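Local structure of NAD-dependent epimerase/dehydratase (Methanobrevibacter ruminantium, 6DNT) at residues D246-Y249 against V250-A254; N280-F283 against E284-D288; S314-D317 against K318-F321. The protein probably interconverts UDP-N-acetylglucosamine and its 4-epimer with bound NAD as cofactor, and binds the bacterial cell-wall intermediate UDP-N-acetylmuramic acid. One frame throughout, in Å; residues are numbered along the deposited sequence.

Interaction 1: residues D246-Y249 against V250-A254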
ATOM      1  N   ASP A 246     -17.270 -15.301  -8.510  1.00 11.56           N
ATOM      2  CA  ASP A 246     -16.803 -15.377  -9.880  1.00 12.65           C
ATOM      3  C   ASP A 246     -15.631 -16.365  -9.861  1.00 12.80           C
ATOM      4  O   ASP A 246     -14.483 -15.994  -9.554  1.00 14.13           O
ATOM      5  CB  ASP A 246     -16.367 -13.978 -10.324  1.00 13.16           C
ATOM      6  CG  ASP A 246     -16.241 -13.823 -11.831  1.00 14.05           C
ATOM      7  OD1 ASP A 246     -15.991 -14.818 -12.565  1.00 15.52           O
ATOM      8  OD2 ASP A 246     -16.350 -12.656 -12.289  1.00 14.51           O
ATOM      9  N   PHE A 247     -15.939 -17.633 -10.121  1.00 12.15           N
ATOM     10  CA  PHE A 247     -14.935 -18.702 -10.066  1.00 12.23           C
ATOM     11  C   PHE A 247     -14.147 -18.756 -11.357  1.00 12.74           C
ATOM     12  O   PHE A 247     -14.685 -18.537 -12.446  1.00 13.53           O
ATOM     13  CB  PHE A 247     -15.586 -20.067  -9.801  1.00 12.21           C
ATOM     14  CG  PHE A 247     -16.199 -20.189  -8.442  1.00 12.19           C
ATOM     15  CD1 PHE A 247     -15.407 -20.389  -7.320  1.00 11.88           C
ATOM     16  CD2 PHE A 247     -17.580 -20.081  -8.262  1.00 12.34           C
ATOM     17  CE1 PHE A 247     -15.960 -20.505  -6.061  1.00 12.06           C
ATOM     18  CE2 PHE A 247     -18.134 -20.185  -6.995  1.00 11.98           C
ATOM     19  CZ  PHE A 247     -17.331 -20.412  -5.894  1.00 12.05           C
ATOM     20  N   ILE A 248     -12.860 -19.071 -11.237  1.00 12.58           N
ATOM     21  CA  ILE A 248     -11.945 -19.096 -12.379  1.00 12.60           C
ATOM     22  C   ILE A 248     -10.951 -20.245 -12.200  1.00 12.16           C
ATOM     23  O   ILE A 248     -10.356 -20.421 -11.144  1.00 11.09           O
ATOM     24  CB  ILE A 248     -11.257 -17.714 -12.561  1.00 13.25           C
ATOM     25  CG1 ILE A 248     -10.294 -17.702 -13.744  1.00 14.23           C
ATOM     26  CG2 ILE A 248     -10.535 -17.263 -11.304  1.00 13.64           C
ATOM     27  CD1 ILE A 248     -10.970 -17.807 -15.081  1.00 14.75           C
ATOM     28  N   TYR A 249     -10.809 -21.064 -13.232  1.00 12.11           N
ATOM     29  CA  TYR A 249      -9.998 -22.266 -13.141  1.00 12.55           C
ATOM     30  C   TYR A 249      -8.508 -21.945 -13.134  1.00 12.40           C
ATOM     31  O   TYR A 249      -8.058 -21.027 -13.834  1.00 12.30           O
ATOM     32  CB  TYR A 249     -10.316 -23.180 -14.328  1.00 13.09           C
ATOM     33  CG  TYR A 249      -9.773 -24.592 -14.247  1.00 13.81           C
ATOM     34  CD1 TYR A 249      -9.974 -25.383 -13.111  1.00 14.10           C
ATOM     35  CD2 TYR A 249      -9.116 -25.168 -15.336  1.00 14.70           C
ATOM     36  CE1 TYR A 249      -9.508 -26.684 -13.045  1.00 14.83           C
ATOM     37  CE2 TYR A 249      -8.650 -26.477 -15.277  1.00 15.11           C
ATOM     38  CZ  TYR A 249      -8.857 -27.227 -14.132  1.00 15.15           C
ATOM     39  OH  TYR A 249      -8.408 -28.523 -14.031  1.00 17.11           O
ATOM     40  N   VAL A 250      -7.761 -22.711 -12.343  1.00 11.95           N
ATOM     41  CA  VAL A 250      -6.330 -22.469 -12.140  1.00 12.11           C
ATOM     42  C   VAL A 250      -5.529 -22.511 -13.450  1.00 13.09           C
ATOM     43  O   VAL A 250      -4.553 -21.755 -13.592  1.00 12.12           O
ATOM     44  CB  VAL A 250      -5.724 -23.430 -11.099  1.00 12.18           C
ATOM     45  CG1 VAL A 250      -5.724 -24.882 -11.595  1.00 12.12           C
ATOM     46  CG2 VAL A 250      -4.311 -22.981 -10.690  1.00 12.37           C
ATOM     47  N   LYS A 251      -5.926 -23.360 -14.403  1.00 13.56           N
ATOM     48  CA  LYS A 251      -5.206 -23.395 -15.689  1.00 15.09           C
ATOM     49  C   LYS A 251      -5.460 -22.159 -16.531  1.00 15.11           C
ATOM     50  O   LYS A 251      -4.600 -21.765 -17.320  1.00 15.23           O
ATOM     51  CB  LYS A 251      -5.469 -24.694 -16.459  1.00 16.38           C
ATOM     52  CG  LYS A 251      -4.949 -25.880 -15.680  1.00 17.55           C
ATOM     53  CD  LYS A 251      -4.964 -27.152 -16.494  1.00 19.52           C
ATOM     54  CE  LYS A 251      -4.716 -28.346 -15.590  1.00 20.98           C
ATOM     55  NZ  LYS A 251      -4.748 -29.610 -16.370  1.00 22.91           N
ATOM     56  N   GLU A 252      -6.597 -21.499 -16.321  1.00 14.98           N
ATOM     57  CA  GLU A 252      -6.864 -20.222 -16.956  1.00 15.83           C
ATOM     58  C   GLU A 252      -6.014 -19.113 -16.333  1.00 14.27           C
ATOM     59  O   GLU A 252      -5.534 -18.239 -17.035  1.00 14.04           O
ATOM     60  CB  GLU A 252      -8.349 -19.862 -16.876  1.00 17.61           C
ATOM     61  CG  GLU A 252      -9.280 -20.857 -17.553  1.00 19.53           C
ATOM     62  CD  GLU A 252      -9.306 -20.708 -19.070  1.00 22.04           C
ATOM     63  OE1 GLU A 252      -8.233 -20.652 -19.691  1.00 26.83           O
ATOM     64  OE2 GLU A 252     -10.409 -20.664 -19.658  1.00 23.43           O
ATOM     65  N   ILE A 253      -5.827 -19.164 -15.021  1.00 13.04           N
ATOM     66  CA  ILE A 253      -4.931 -18.224 -14.333  1.00 12.73           C
ATOM     67  C   ILE A 253      -3.497 -18.360 -14.875  1.00 12.63           C
ATOM     68  O   ILE A 253      -2.830 -17.353 -15.126  1.00 12.88           O
ATOM     69  CB  ILE A 253      -4.935 -18.438 -12.804  1.00 12.71           C
ATOM     70  CG1 ILE A 253      -6.321 -18.140 -12.209  1.00 12.74           C
ATOM     71  CG2 ILE A 253      -3.874 -17.564 -12.139  1.00 12.74           C
ATOM     72  CD1 ILE A 253      -6.821 -16.722 -12.404  1.00 12.73           C
ATOM     73  N   ALA A 254      -3.045 -19.597 -15.061  1.00 13.47           N
ATOM     74  CA  ALA A 254      -1.722 -19.844 -15.621  1.00 13.85           C
ATOM     75  C   ALA A 254      -1.589 -19.236 -17.022  1.00 14.91           C
ATOM     76  O   ALA A 254      -0.605 -18.544 -17.309  1.00 14.78           O
ATOM     77  CB  ALA A 254      -1.403 -21.328 -15.624  1.00 14.14           C
TER
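The Y249 ring lies alongside the aliphatic chain of K251, both side chains pointing the same way, with Y249 CE2 3.8 Å from K251 CG. Setting CG of the tyrosine opposite its own backbone N (chi1 -168°) swings the ring beside the first helical turn, where V250 CG1 sits over one face at 4.4 Å from Y249 CE1. K251, extended beyond CG, follows the ring outward, and the two polar ends finish on one acceptor: both Y249 OH and K251 NZ bind E334 OE2 in helix 328-341. This is a sharp strand-to-helix junction of the Rossmann-type domain, the short axes meeting at 70°, with Y249 as N-cap residue. Its carbonyl O takes the I253 N-H at 3.1 Å, in the carbonyl plane and fairly straight (155°), which starts the helical hydrogen bonding; a weak bond from E252 N, 2.9 Å from Y249 O, shares that oxygen. One residue before the N-cap, I248 extends toward the helix: its CG1 meets I253 CD1 at 3.8 Å, while the I248 and E252 side chains cross at about a right angle, I248 CD1 lying 3.8 Å from E252 CB. The glutamate then bends away, its OE2 accepting from D324 N. I253 also packs on V207 and on I48 of helix 47-56, and V250 on F47, all three residues of the NAD site.

Interaction 2: residues N280-F283 against E284-D288; sequences NRLF and EIISD. With EDO (1,2-ethanediol), chain F.
L282 and I286 run side by side on the buried flank, L282 CD1 resting 3.8 Å from I286 CD1, and both press against F225 of helix 221-230. S287 OG donates to F283 O at 2.9 Å from above the carbonyl plane, while S287 N reaches the same oxygen from the opposite face. The hydroxyl oxygen also sits 3.2 Å over one face of the F283 ring, offset toward the rim. All of this is the i to i+4 spacing of one alpha-helix, 279-289, whose main-chain bonds include I286 N to L282 O, nearly straight at 173°. The solvent side, with R281 and E284 exposed, relies on a salt bridge rather than packed aliphatic chains. R281, bent at chi2 (57°), turns forward toward the next turn of the helix, where NH1 meets E284 OE2 at 2.9 Å, using the anti lone pair of the carboxylate, the two planes turned 71° apart. I285, which also touches L332 of helix 328-341, supports the guanidinium from one face, CG1 3.6 Å above its centre. Nearby is a 1,2-ethanediol molecule; its O2 hydroxyl donates a hydrogen bond to N280 O at 2.8 Å and meets the F283 ring at its edge.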
ATOM      1  N   ASN A 280     -25.202 -22.164  -3.301  1.00 12.32           N
ATOM      2  CA  ASN A 280     -26.242 -23.208  -3.461  1.00 12.71           C
ATOM      3  C   ASN A 280     -26.152 -23.923  -4.794  1.00 13.11           C
ATOM      4  O   ASN A 280     -26.237 -25.149  -4.844  1.00 13.30           O
ATOM      5  CB  ASN A 280     -27.662 -22.617  -3.307  1.00 12.99           C
ATOM      6  CG  ASN A 280     -28.007 -22.267  -1.872  1.00 13.36           C
ATOM      7  OD1 ASN A 280     -27.515 -22.918  -0.922  1.00 15.53           O
ATOM      8  ND2 ASN A 280     -28.820 -21.261  -1.685  1.00 12.71           N
ATOM      9  N   ARG A 281     -25.988 -23.159  -5.867  1.00 13.33           N
ATOM     10  CA  ARG A 281     -25.902 -23.724  -7.215  1.00 14.47           C
ATOM     11  C   ARG A 281     -24.612 -24.523  -7.367  1.00 13.62           C
ATOM     12  O   ARG A 281     -24.599 -25.602  -7.980  1.00 13.14           O
ATOM     13  CB  ARG A 281     -25.997 -22.628  -8.279  1.00 15.39           C
ATOM     14  CG  ARG A 281     -25.930 -23.102  -9.721  1.00 17.30           C
ATOM     15  CD  ARG A 281     -27.013 -24.123 -10.061  1.00 19.39           C
ATOM     16  NE  ARG A 281     -26.834 -24.627 -11.422  1.00 21.79           N
ATOM     17  CZ  ARG A 281     -27.116 -25.865 -11.837  1.00 24.00           C
ATOM     18  NH1 ARG A 281     -27.621 -26.794 -11.014  1.00 25.19           N
ATOM     19  NH2 ARG A 281     -26.874 -26.184 -13.107  1.00 25.76           N
ATOM     20  N   LEU A 282     -23.528 -24.002  -6.794  1.00 12.87           N
ATOM     21  CA  LEU A 282     -22.261 -24.707  -6.828  1.00 12.70           C
ATOM     22  C   LEU A 282     -22.388 -26.099  -6.191  1.00 12.61           C
ATOM     23  O   LEU A 282     -21.896 -27.097  -6.726  1.00 11.98           O
ATOM     24  CB  LEU A 282     -21.177 -23.911  -6.102  1.00 12.69           C
ATOM     25  CG  LEU A 282     -19.816 -24.600  -5.956  1.00 12.79           C
ATOM     26  CD1 LEU A 282     -19.135 -24.698  -7.301  1.00 12.76           C
ATOM     27  CD2 LEU A 282     -18.946 -23.885  -4.927  1.00 12.84           C
ATOM     28  N   PHE A 283     -23.035 -26.155  -5.045  1.00 12.79           N
ATOM     29  CA  PHE A 283     -23.217 -27.420  -4.359  1.00 13.96           C
ATOM     30  C   PHE A 283     -24.012 -28.407  -5.231  1.00 14.14           C
ATOM     31  O   PHE A 283     -23.676 -29.591  -5.293  1.00 14.24           O
ATOM     32  CB  PHE A 283     -23.913 -27.218  -3.022  1.00 14.22           C
ATOM     33  CG  PHE A 283     -24.290 -28.498  -2.381  1.00 15.40           C
ATOM     34  CD1 PHE A 283     -23.312 -29.285  -1.792  1.00 15.63           C
ATOM     35  CD2 PHE A 283     -25.596 -28.957  -2.436  1.00 16.19           C
ATOM     36  CE1 PHE A 283     -23.631 -30.512  -1.233  1.00 16.30           C
ATOM     37  CE2 PHE A 283     -25.918 -30.176  -1.872  1.00 16.83           C
ATOM     38  CZ  PHE A 283     -24.943 -30.942  -1.268  1.00 16.26           C
ATOM     39  N   GLU A 284     -25.056 -27.916  -5.891  1.00 15.46           N
ATOM     40  CA  GLU A 284     -25.857 -28.760  -6.792  1.00 17.30           C
ATOM     41  C   GLU A 284     -24.997 -29.333  -7.894  1.00 16.70           C
ATOM     42  O   GLU A 284     -25.088 -30.517  -8.205  1.00 16.71           O
ATOM     43  CB  GLU A 284     -26.982 -27.982  -7.457  1.00 20.48           C
ATOM     44  CG  GLU A 284     -28.086 -27.533  -6.540  1.00 24.34           C
ATOM     45  CD  GLU A 284     -29.142 -26.690  -7.254  1.00 28.31           C
ATOM     46  OE1 GLU A 284     -29.991 -26.129  -6.531  1.00 34.20           O
ATOM     47  OE2 GLU A 284     -29.139 -26.591  -8.515  1.00 30.00           O
ATOM     48  N   ILE A 285     -24.186 -28.477  -8.508  1.00 15.19           N
ATOM     49  CA  ILE A 285     -23.365 -28.900  -9.633  1.00 14.99           C
ATOM     50  C   ILE A 285     -22.319 -29.923  -9.200  1.00 14.46           C
ATOM     51  O   ILE A 285     -22.149 -30.940  -9.861  1.00 15.37           O
ATOM     52  CB  ILE A 285     -22.701 -27.705 -10.348  1.00 14.64           C
ATOM     53  CG1 ILE A 285     -23.763 -26.842 -11.017  1.00 15.07           C
ATOM     54  CG2 ILE A 285     -21.697 -28.190 -11.379  1.00 14.79           C
ATOM     55  CD1 ILE A 285     -23.239 -25.499 -11.498  1.00 15.53           C
ATOM     56  N   ILE A 286     -21.622 -29.658  -8.096  1.00 14.31           N
ATOM     57  CA  ILE A 286     -20.615 -30.591  -7.586  1.00 14.50           C
ATOM     58  C   ILE A 286     -21.262 -31.925  -7.177  1.00 15.24           C
ATOM     59  O   ILE A 286     -20.711 -32.996  -7.468  1.00 14.79           O
ATOM     60  CB  ILE A 286     -19.791 -29.972  -6.431  1.00 15.25           C
ATOM     61  CG1 ILE A 286     -18.862 -28.897  -7.014  1.00 14.96           C
ATOM     62  CG2 ILE A 286     -18.982 -31.040  -5.695  1.00 14.93           C
ATOM     63  CD1 ILE A 286     -18.065 -28.131  -5.975  1.00 15.42           C
ATOM     64  N   SER A 287     -22.422 -31.862  -6.523  1.00 15.37           N
ATOM     65  CA  SER A 287     -23.158 -33.084  -6.168  1.00 16.06           C
ATOM     66  C   SER A 287     -23.552 -33.888  -7.403  1.00 16.91           C
ATOM     67  O   SER A 287     -23.453 -35.112  -7.381  1.00 16.80           O
ATOM     68  CB  SER A 287     -24.385 -32.758  -5.323  1.00 16.16           C
ATOM     69  OG  SER A 287     -23.980 -32.214  -4.083  1.00 17.35           O
ATOM     70  N   ASP A 288     -23.965 -33.211  -8.468  1.00 17.57           N
ATOM     71  CA  ASP A 288     -24.283 -33.887  -9.736  1.00 19.39           C
ATOM     72  C   ASP A 288     -23.065 -34.555 -10.349  1.00 19.36           C
ATOM     73  O   ASP A 288     -23.123 -35.731 -10.740  1.00 19.48           O
ATOM     74  CB  ASP A 288     -24.903 -32.920 -10.745  1.00 21.97           C
ATOM     75  CG  ASP A 288     -26.319 -32.508 -10.375  0.80 24.16           C
ATOM     76  OD1 ASP A 288     -26.956 -33.199  -9.551  0.80 29.00           O
ATOM     77  OD2 ASP A 288     -26.806 -31.491 -10.920  0.80 28.29           O
TER
HETATM   78  C1  EDO F 405     -29.236 -27.197  -1.200  0.50 34.13           C
HETATM   79  O1  EDO F 405     -29.605 -28.570  -1.393  0.50 35.64           O
HETATM   80  C2  EDO F 405     -29.282 -26.434  -2.521  0.50 33.97           C
HETATM   81  O2  EDO F 405     -28.069 -26.633  -3.262  0.50 32.09           O

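Interaction 3: residues S314-D317 against K318-F321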
ATOM      1  N   SER A 314     -13.489  -6.870 -19.072  1.00 19.64           N
ATOM      2  CA  SER A 314     -13.226  -6.153 -20.332  1.00 21.44           C
ATOM      3  C   SER A 314     -11.730  -6.012 -20.631  1.00 21.21           C
ATOM      4  O   SER A 314     -11.289  -6.251 -21.755  1.00 22.43           O
ATOM      5  CB  SER A 314     -13.855  -4.754 -20.291  1.00 22.60           C
ATOM      6  OG  SER A 314     -15.263  -4.854 -20.161  1.00 25.06           O
ATOM      7  N   ASN A 315     -10.950  -5.665 -19.611  1.00 20.18           N
ATOM      8  CA  ASN A 315      -9.525  -5.418 -19.806  1.00 20.26           C
ATOM      9  C   ASN A 315      -8.666  -6.666 -20.018  1.00 19.58           C
ATOM     10  O   ASN A 315      -7.478  -6.536 -20.286  1.00 19.02           O
ATOM     11  CB  ASN A 315      -8.994  -4.489 -18.703  1.00 21.71           C
ATOM     12  CG  ASN A 315      -9.511  -3.068 -18.872  1.00 23.46           C
ATOM     13  OD1 ASN A 315      -9.513  -2.537 -19.984  1.00 27.73           O
ATOM     14  ND2 ASN A 315      -9.977  -2.464 -17.803  1.00 23.79           N
ATOM     15  N   LEU A 316      -9.253  -7.865 -19.979  1.00 18.31           N
ATOM     16  CA  LEU A 316      -8.552  -9.052 -20.477  1.00 18.94           C
ATOM     17  C   LEU A 316      -8.150  -8.948 -21.958  1.00 19.63           C
ATOM     18  O   LEU A 316      -7.213  -9.618 -22.394  1.00 18.94           O
ATOM     19  CB  LEU A 316      -9.356 -10.329 -20.240  1.00 18.79           C
ATOM     20  CG  LEU A 316      -9.433 -10.843 -18.800  1.00 18.83           C
ATOM     21  CD1 LEU A 316     -10.312 -12.077 -18.735  1.00 19.48           C
ATOM     22  CD2 LEU A 316      -8.057 -11.185 -18.253  1.00 19.58           C
ATOM     23  N   ASP A 317      -8.844  -8.090 -22.704  1.00 20.70           N
ATOM     24  CA  ASP A 317      -8.462  -7.759 -24.077  1.00 22.79           C
ATOM     25  C   ASP A 317      -7.045  -7.193 -24.156  1.00 22.29           C
ATOM     26  O   ASP A 317      -6.357  -7.410 -25.157  1.00 23.97           O
ATOM     27  CB  ASP A 317      -9.440  -6.743 -24.709  1.00 24.18           C
ATOM     28  CG  ASP A 317     -10.884  -7.225 -24.715  0.70 26.55           C
ATOM     29  OD1 ASP A 317     -11.133  -8.422 -24.465  0.70 29.10           O
ATOM     30  OD2 ASP A 317     -11.787  -6.388 -24.952  0.70 29.39           O
ATOM     31  N   LYS A 318      -6.597  -6.506 -23.106  1.00 22.09           N
ATOM     32  CA  LYS A 318      -5.234  -5.949 -23.050  1.00 22.08           C
ATOM     33  C   LYS A 318      -4.130  -6.991 -23.131  1.00 21.50           C
ATOM     34  O   LYS A 318      -3.024  -6.662 -23.545  1.00 22.20           O
ATOM     35  CB  LYS A 318      -5.012  -5.113 -21.775  1.00 23.09           C
ATOM     36  CG  LYS A 318      -5.927  -3.908 -21.596  1.00 25.37           C
ATOM     37  CD  LYS A 318      -5.723  -2.881 -22.698  1.00 27.69           C
ATOM     38  CE  LYS A 318      -6.355  -1.541 -22.344  1.00 29.87           C
ATOM     39  NZ  LYS A 318      -7.834  -1.645 -22.222  1.00 31.85           N
ATOM     40  N   ILE A 319      -4.409  -8.227 -22.721  1.00 20.54           N
ATOM     41  CA  ILE A 319      -3.448  -9.324 -22.835  1.00 20.94           C
ATOM     42  C   ILE A 319      -3.910 -10.405 -23.821  1.00 21.64           C
ATOM     43  O   ILE A 319      -3.384 -11.509 -23.827  1.00 23.03           O
ATOM     44  CB  ILE A 319      -3.101  -9.925 -21.448  1.00 20.51           C
ATOM     45  CG1 ILE A 319      -4.349 -10.433 -20.718  1.00 20.49           C
ATOM     46  CG2 ILE A 319      -2.402  -8.877 -20.590  1.00 20.61           C
ATOM     47  CD1 ILE A 319      -4.030 -11.423 -19.618  1.00 20.31           C
ATOM     48  N   SER A 320      -4.875 -10.060 -24.674  1.00 22.44           N
ATOM     49  CA  SER A 320      -5.462 -10.986 -25.645  1.00 23.68           C
ATOM     50  C   SER A 320      -5.901 -12.324 -25.036  1.00 22.88           C
ATOM     51  O   SER A 320      -5.679 -13.379 -25.624  1.00 23.01           O
ATOM     52  CB  SER A 320      -4.484 -11.211 -26.805  1.00 24.80           C
ATOM     53  OG  SER A 320      -4.088  -9.961 -27.356  1.00 27.45           O
ATOM     54  N   PHE A 321      -6.531 -12.270 -23.861  1.00 22.31           N
ATOM     55  CA  PHE A 321      -7.012 -13.479 -23.203  1.00 22.52           C
ATOM     56  C   PHE A 321      -8.537 -13.571 -23.209  1.00 22.86           C
ATOM     57  O   PHE A 321      -9.219 -12.657 -22.764  1.00 21.91           O
ATOM     58  CB  PHE A 321      -6.474 -13.562 -21.777  1.00 22.05           C
ATOM     59  CG  PHE A 321      -6.859 -14.825 -21.050  1.00 22.03           C
ATOM     60  CD1 PHE A 321      -6.744 -16.084 -21.665  1.00 22.69           C
ATOM     61  CD2 PHE A 321      -7.309 -14.769 -19.738  1.00 22.44           C
ATOM     62  CE1 PHE A 321      -7.094 -17.242 -20.985  1.00 22.34           C
ATOM     63  CE2 PHE A 321      -7.664 -15.929 -19.057  1.00 22.23           C
ATOM     64  CZ  PHE A 321      -7.542 -17.162 -19.676  1.00 21.92           C
TER
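L316 and F321 meet across a Schellman motif, the turn that ends a helical segment, here a short 3-10 stretch beginning at S314. The two side chains lie side by side, L316 CD2 approaching the edge of the F321 ring in its plane, 4.0 Å from F321 CD2. This apolar pair spans the same two residues as the six-to-one bond of the motif, F321 N to L316 O, which is nearly straight (173°) at 3.1 Å. Inside it lies the five-to-two bond from S320 N to D317 O. S320 supplies the left-handed backbone conformation that turns the chain out of the helical path and brings F321 back beside L316. I319 N reaches L316 O from the other face of that carbonyl, so two amides hold it. K318 bends at chi2 and chi4, lying alongside N315 and curling its ammonium group back to that residue; N315 OD1 accepts from K318 NZ at 2.9 Å, the donor tilted 30° from the amide carbonyl plane. Further out, helix 250-262 receives the F321 ring at A256 and L259, whereas L316 and I319 both touch I269 of strand 267-271. The K318 carbonyl, hydrogen-bonded to S263 OG, ties the turn to the loop that follows helix 250-262. The N315 amide is itself oriented from outside the turn, its ND2 hydrogen-bonded to E167 OE1.

In the fold
Followed from the N terminus, the three contacts come in series: each joins adjoining residues, so none closes a long loop, and none nests within or crosses another. Interaction 1 turns the chain from strand 244-249 of the central sheet into helix 250-262. Interaction 2, about 18 Å away between centres, lies along helix 279-289 and meets the first where F247 packs on L282, joining that helix to the strand. Interaction 3 turns the chain in the loop leading to helix 328-341 and returns to helix 250-262, F321 touching E252. Residues 280-288 and 314-321 remain apart, about 19 Å at their nearest atoms, so interaction 1 is the part that both others touch.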